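Local coordinates for protein hydrolase (Thermococcus thioreducens, PDB 6IAH) that is a phosphatase of the haloacid dehalogenase superfamily with diverse substrate specificity, binds magnesium and probably hydrolyses phosphoglycolate, at residues A[21-26]-A[36-41]; A[137-142]-A[235-240]. One frame throughout, in Å; residues are numbered along the deposited sequence.

Contact 1 (A[21-26]-A[36-41])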
loop_
_atom_site.group_PDB
_atom_site.type_symbol
_atom_site.label_atom_id
_atom_site.label_comp_id
_atom_site.label_asym_id
_atom_site.label_seq_id
_atom_site.Cartn_x
_atom_site.Cartn_y
_atom_site.Cartn_z
ATOM N N ALA A 21 -4.453 -11.254 2.137
ATOM C CA ALA A 21 -3.868 -11.432 3.441
ATOM C C ALA A 21 -4.815 -11.003 4.575
ATOM O O ALA A 21 -4.870 -11.670 5.626
ATOM C CB ALA A 21 -2.534 -10.659 3.510
ATOM N N THR A 22 -5.586 -9.935 4.342
ATOM C CA THR A 22 -6.567 -9.455 5.283
ATOM C C THR A 22 -7.671 -10.525 5.443
ATOM O O THR A 22 -8.033 -10.948 6.552
ATOM C CB THR A 22 -7.100 -8.090 4.842
ATOM O OG1 THR A 22 -5.996 -7.129 4.796
ATOM C CG2 THR A 22 -8.195 -7.563 5.779
ATOM N N LYS A 23 -8.154 -11.003 4.310
ATOM C CA LYS A 23 -9.158 -12.062 4.320
ATOM C C LYS A 23 -8.697 -13.326 5.049
ATOM O O LYS A 23 -9.344 -13.759 5.965
ATOM C CB LYS A 23 -9.518 -12.399 2.886
ATOM C CG LYS A 23 -10.494 -13.556 2.736
ATOM C CD LYS A 23 -10.381 -14.130 1.319
ATOM C CE LYS A 23 -11.669 -14.764 0.875
ATOM N NZ LYS A 23 -11.941 -16.077 1.442
ATOM N N LEU A 24 -7.558 -13.877 4.700
ATOM C CA LEU A 24 -7.074 -15.059 5.359
ATOM C C LEU A 24 -6.779 -14.877 6.851
ATOM O O LEU A 24 -7.025 -15.768 7.676
ATOM C CB LEU A 24 -5.823 -15.612 4.655
ATOM C CG LEU A 24 -5.996 -16.024 3.201
ATOM C CD1 LEU A 24 -4.641 -16.520 2.722
ATOM C CD2 LEU A 24 -7.093 -17.094 3.045
ATOM N N THR A 25 -6.211 -13.748 7.212
ATOM C CA THR A 25 -6.014 -13.467 8.642
ATOM C C THR A 25 -7.330 -13.435 9.442
ATOM O O THR A 25 -7.422 -14.040 10.493
ATOM C CB THR A 25 -5.336 -12.103 8.790
ATOM O OG1 THR A 25 -4.107 -12.189 8.088
ATOM C CG2 THR A 25 -5.202 -11.726 10.209
ATOM N N ALA A 26 -8.331 -12.743 8.936
ATOM C CA ALA A 26 -9.600 -12.653 9.606
ATOM C C ALA A 26 -10.179 -14.051 9.672
ATOM O O ALA A 26 -10.695 -14.446 10.721
ATOM C CB ALA A 26 -10.552 -11.704 8.916
ATOM N N GLU A 36 -17.130 -20.358 9.977
ATOM C CA GLU A 36 -16.677 -20.753 8.663
ATOM C C GLU A 36 -17.154 -19.804 7.544
ATOM O O GLU A 36 -16.729 -19.947 6.424
ATOM C CB GLU A 36 -17.120 -22.206 8.356
ATOM C CG GLU A 36 -16.365 -23.267 9.146
ATOM C CD GLU A 36 -14.862 -23.241 8.862
ATOM O OE1 GLU A 36 -14.445 -23.861 7.866
ATOM O OE2 GLU A 36 -14.095 -22.585 9.615
ATOM N N ARG A 37 -18.015 -18.854 7.858
ATOM C CA ARG A 37 -18.503 -17.877 6.889
ATOM C C ARG A 37 -17.273 -17.081 6.368
ATOM O O ARG A 37 -16.341 -16.745 7.146
ATOM C CB ARG A 37 -19.555 -16.901 7.488
ATOM C CG ARG A 37 -20.653 -17.474 8.398
ATOM C CD ARG A 37 -21.600 -16.383 8.940
ATOM N NE ARG A 37 -21.100 -15.585 10.106
ATOM C CZ ARG A 37 -21.161 -15.943 11.392
ATOM N NH1 ARG A 37 -21.687 -17.103 11.768
ATOM N NH2 ARG A 37 -20.676 -15.144 12.335
ATOM N N GLU A 38 -17.222 -16.866 5.057
ATOM C CA GLU A 38 -16.050 -16.222 4.481
ATOM C C GLU A 38 -16.149 -14.717 4.589
ATOM O O GLU A 38 -17.217 -14.113 4.655
ATOM C CB GLU A 38 -15.803 -16.615 3.034
ATOM C CG GLU A 38 -15.063 -17.932 2.867
ATOM C CD GLU A 38 -15.169 -18.377 1.437
ATOM O OE1 GLU A 38 -14.390 -17.853 0.606
ATOM O OE2 GLU A 38 -16.089 -19.175 1.158
ATOM N N ILE A 39 -14.983 -14.113 4.622
ATOM C CA ILE A 39 -14.910 -12.673 4.538
ATOM C C ILE A 39 -15.102 -12.257 3.071
ATOM O O ILE A 39 -14.282 -12.646 2.231
ATOM C CB ILE A 39 -13.545 -12.171 5.087
ATOM C CG1 ILE A 39 -13.487 -12.418 6.581
ATOM C CG2 ILE A 39 -13.368 -10.682 4.837
ATOM C CD1 ILE A 39 -14.438 -11.600 7.421
ATOM N N LYS A 40 -16.157 -11.475 2.785
ATOM C CA LYS A 40 -16.408 -11.001 1.421
ATOM C C LYS A 40 -15.394 -9.925 1.006
ATOM O O LYS A 40 -14.977 -9.072 1.805
ATOM C CB LYS A 40 -17.820 -10.471 1.268
ATOM C CG LYS A 40 -18.893 -11.513 1.150
ATOM C CD LYS A 40 -20.246 -10.825 1.017
ATOM C CE LYS A 40 -21.383 -11.673 1.571
ATOM N NZ LYS A 40 -22.626 -10.862 1.845
ATOM N N PRO A 41 -14.988 -9.958 -0.266
ATOM C CA PRO A 41 -13.889 -9.070 -0.719
ATOM C C PRO A 41 -14.244 -7.584 -0.633
ATOM O O PRO A 41 -13.361 -6.769 -0.259
ATOM C CB PRO A 41 -13.652 -9.536 -2.163
ATOM C CG PRO A 41 -15.021 -10.053 -2.609
ATOM C CD PRO A 41 -15.628 -10.684 -1.395
#
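Helix 17-32 and the irregular segment 36-41 come closest where the CA atoms of Lys23 and Ile39 lie 5.8 Å apart. Lys23 and Ile39 share the contact about equally. With its CG anti to the backbone N (chi1 176°), the lysine chain runs past Ile39 in the opposite direction, CG lying 4.1 Å from CB of Ile39 and CE 3.6 Å from Ile39 O. NZ is held chiefly by a salt bridge to Glu27, and a bend at the last torsion lets it also reach Glu38, whose OE1 accepts at 3.1 Å through its anti lone pair, the one away from the other oxygen. Glu27 OE2 also accepts the backbone N-H of Ile39, tying lysine and loop together. Deeper in the fold, CG1 of Ile39 meets CB of Ala26 at 3.8 Å, a buried apolar contact. The helical region between strands 12-13 and 129-130 is consistent with the cap domain of HAD phosphatases. Here the segment connects helices 17-32 and 41-50, Lys40 taking the N-cap position of the second; Thr22 and Ile39 touch Val44 of that helix, while Ala26 rests on Ile64 of helix 56-68 and Thr25 on Phe105 and Phe108 of helix 100-110.

Contact 2 (A[137-142]-A[235-240]); sequences LERASK and NALEGG
Leu237 meets Arg139 and Ala140 with its two methyl groups, and these van der Waals touches make up the direct contact. CD1 lies 3.9 Å from CB of Arg139 and also sits over one face of the guanidinium, 4.1 Å from CZ. The arginine chain bends at chi3 (60°), which swings the flat group back across the leucine methyl. The other branch, CD2, rests against the helix backbone at CA of Ala140, 3.9 Å away, with CB of the alanine a looser 4.4 Å off. Were Leu237 replaced by an alanine, a gap would probably open beside Ala140 and the guanidinium would lose the methyl that lies over one of its faces.

The polar part is indirect. A water lies in the guanidinium plane at its edge, accepts from Arg139 NH2 at 2.7 Å and donates to Glu238 OE2 at the same distance. The opposite charges, NH2 of Arg139 and OE2 of Glu238, stay 4.9 Å apart; bridged by the water, their pairing would probably be weaker than a direct salt bridge. Pairing between C-terminal parts of helices 134-141 and 229-239 belongs to the alpha/beta Rossmann-like core of HAD phosphatases, whose helices pack around a parallel sheet.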
loop_
_atom_site.group_PDB
_atom_site.type_symbol
_atom_site.label_atom_id
_atom_site.label_comp_id
_atom_site.label_asym_id
_atom_site.label_seq_id
_atom_site.Cartn_x
_atom_site.Cartn_y
_atom_site.Cartn_z
ATOM N N LEU A 137 13.507 1.451 -16.710
ATOM C CA LEU A 137 14.099 2.122 -15.555
ATOM C C LEU A 137 15.591 2.275 -15.799
ATOM O O LEU A 137 16.210 3.267 -15.417
ATOM C CB LEU A 137 13.814 1.352 -14.247
ATOM C CG LEU A 137 12.355 1.314 -13.805
ATOM C CD1 LEU A 137 12.111 0.269 -12.756
ATOM C CD2 LEU A 137 11.861 2.676 -13.343
ATOM N N GLU A 138 16.177 1.229 -16.366
ATOM C CA GLU A 138 17.570 1.233 -16.734
ATOM C C GLU A 138 17.811 2.312 -17.756
ATOM O O GLU A 138 18.681 3.177 -17.575
ATOM C CB GLU A 138 18.008 -0.128 -17.261
ATOM C CG GLU A 138 18.065 -1.235 -16.195
ATOM C CD GLU A 138 17.947 -2.683 -16.777
ATOM O OE1 GLU A 138 18.098 -2.910 -18.022
ATOM O OE2 GLU A 138 17.678 -3.624 -15.981
ATOM N N ARG A 139 16.993 2.314 -18.785
ATOM C CA ARG A 139 17.179 3.369 -19.788
ATOM C C ARG A 139 17.031 4.761 -19.200
ATOM O O ARG A 139 17.885 5.632 -19.449
ATOM C CB ARG A 139 16.224 3.175 -20.957
ATOM C CG ARG A 139 16.667 2.053 -21.829
ATOM C CD ARG A 139 15.537 1.660 -22.715
ATOM N NE ARG A 139 15.102 2.778 -23.556
ATOM C CZ ARG A 139 14.058 2.761 -24.364
ATOM N NH1 ARG A 139 13.306 1.686 -24.458
ATOM N NH2 ARG A 139 13.736 3.859 -25.085
ATOM N N ALA A 140 15.990 4.963 -18.366
ATOM C CA ALA A 140 15.725 6.290 -17.806
ATOM C C ALA A 140 16.774 6.773 -16.851
ATOM O O ALA A 140 17.028 7.967 -16.819
ATOM C CB ALA A 140 14.403 6.338 -17.155
ATOM N N SER A 141 17.400 5.842 -16.105
ATOM C CA SER A 141 18.412 6.175 -15.068
ATOM C C SER A 141 19.628 6.805 -15.659
ATOM O O SER A 141 20.379 7.527 -14.942
ATOM C CB SER A 141 18.801 4.900 -14.236
ATOM O OG SER A 141 19.554 3.999 -15.064
ATOM N N LYS A 142 19.835 6.616 -16.962
ATOM C CA LYS A 142 20.955 7.296 -17.628
ATOM C C LYS A 142 20.751 8.799 -17.888
ATOM O O LYS A 142 21.702 9.509 -18.175
ATOM C CB LYS A 142 21.308 6.573 -18.923
ATOM C CG LYS A 142 21.896 5.186 -18.740
ATOM C CD LYS A 142 21.846 4.444 -20.062
ATOM C CE LYS A 142 23.003 3.485 -20.262
ATOM N NZ LYS A 142 22.728 2.658 -21.474
ATOM N N ASN A 235 7.565 8.005 -23.322
ATOM C CA ASN A 235 7.371 9.398 -23.748
ATOM C C ASN A 235 8.466 10.277 -23.195
ATOM O O ASN A 235 9.013 11.085 -23.910
ATOM C CB ASN A 235 6.038 9.938 -23.279
ATOM C CG ASN A 235 4.869 9.259 -23.950
ATOM O OD1 ASN A 235 5.030 8.568 -24.935
ATOM N ND2 ASN A 235 3.694 9.447 -23.403
ATOM N N ALA A 236 8.850 10.060 -21.948
ATOM C CA ALA A 236 9.902 10.909 -21.330
ATOM C C ALA A 236 11.256 10.746 -22.024
ATOM O O ALA A 236 11.999 11.712 -22.246
ATOM C CB ALA A 236 10.043 10.598 -19.859
ATOM N N LEU A 237 11.570 9.502 -22.371
ATOM C CA LEU A 237 12.830 9.193 -23.005
ATOM C C LEU A 237 12.864 9.700 -24.458
ATOM O O LEU A 237 13.907 10.135 -24.949
ATOM C CB LEU A 237 13.059 7.655 -22.999
ATOM C CG LEU A 237 13.495 7.119 -21.639
ATOM C CD1 LEU A 237 13.207 5.642 -21.530
ATOM C CD2 LEU A 237 14.957 7.453 -21.396
ATOM N N GLU A 238 11.754 9.505 -25.147
ATOM C CA GLU A 238 11.642 9.868 -26.540
ATOM C C GLU A 238 11.448 11.344 -26.792
ATOM O O GLU A 238 11.721 11.799 -27.904
ATOM C CB GLU A 238 10.497 9.070 -27.179
ATOM C CG GLU A 238 10.889 7.583 -27.195
ATOM C CD GLU A 238 9.817 6.692 -27.795
ATOM O OE1 GLU A 238 8.728 7.177 -28.078
ATOM O OE2 GLU A 238 10.101 5.505 -28.009
ATOM N N GLY A 239 10.987 12.102 -25.803
ATOM C CA GLY A 239 10.739 13.520 -26.036
ATOM C C GLY A 239 10.927 14.543 -24.948
ATOM O O GLY A 239 10.569 15.696 -25.194
ATOM N N GLY A 240 11.481 14.164 -23.789
ATOM C CA GLY A 240 11.570 15.017 -22.586
ATOM C C GLY A 240 10.282 14.958 -21.776
ATOM O O GLY A 240 9.229 14.624 -22.364
HETATM O O HOH W 1 12.040 3.778 -27.182
#

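In the fold
As a worked example of a two-part enzyme in which each part is packed by contacts of its own, the contacts lie on opposite sides of the chain's centre, their own centres 42 Å apart and their nearest atoms about 24 Å apart. All of contact 1 precedes contact 2 along the chain, the first joining neighbours in sequence within a helical region, the second bringing together helices more than ninety residues apart beside the parallel sheet. Magnesium is bound by Asp6, Asp8 and Asp199. Contact 1 lies nearer the metal-binding residues: the side chain of Lys23 is about 9 Å from that of Glu16, which binds a second magnesium in a structure of this protein, though not in this chain's model. Contact 2 is remote from the metal-binding residues.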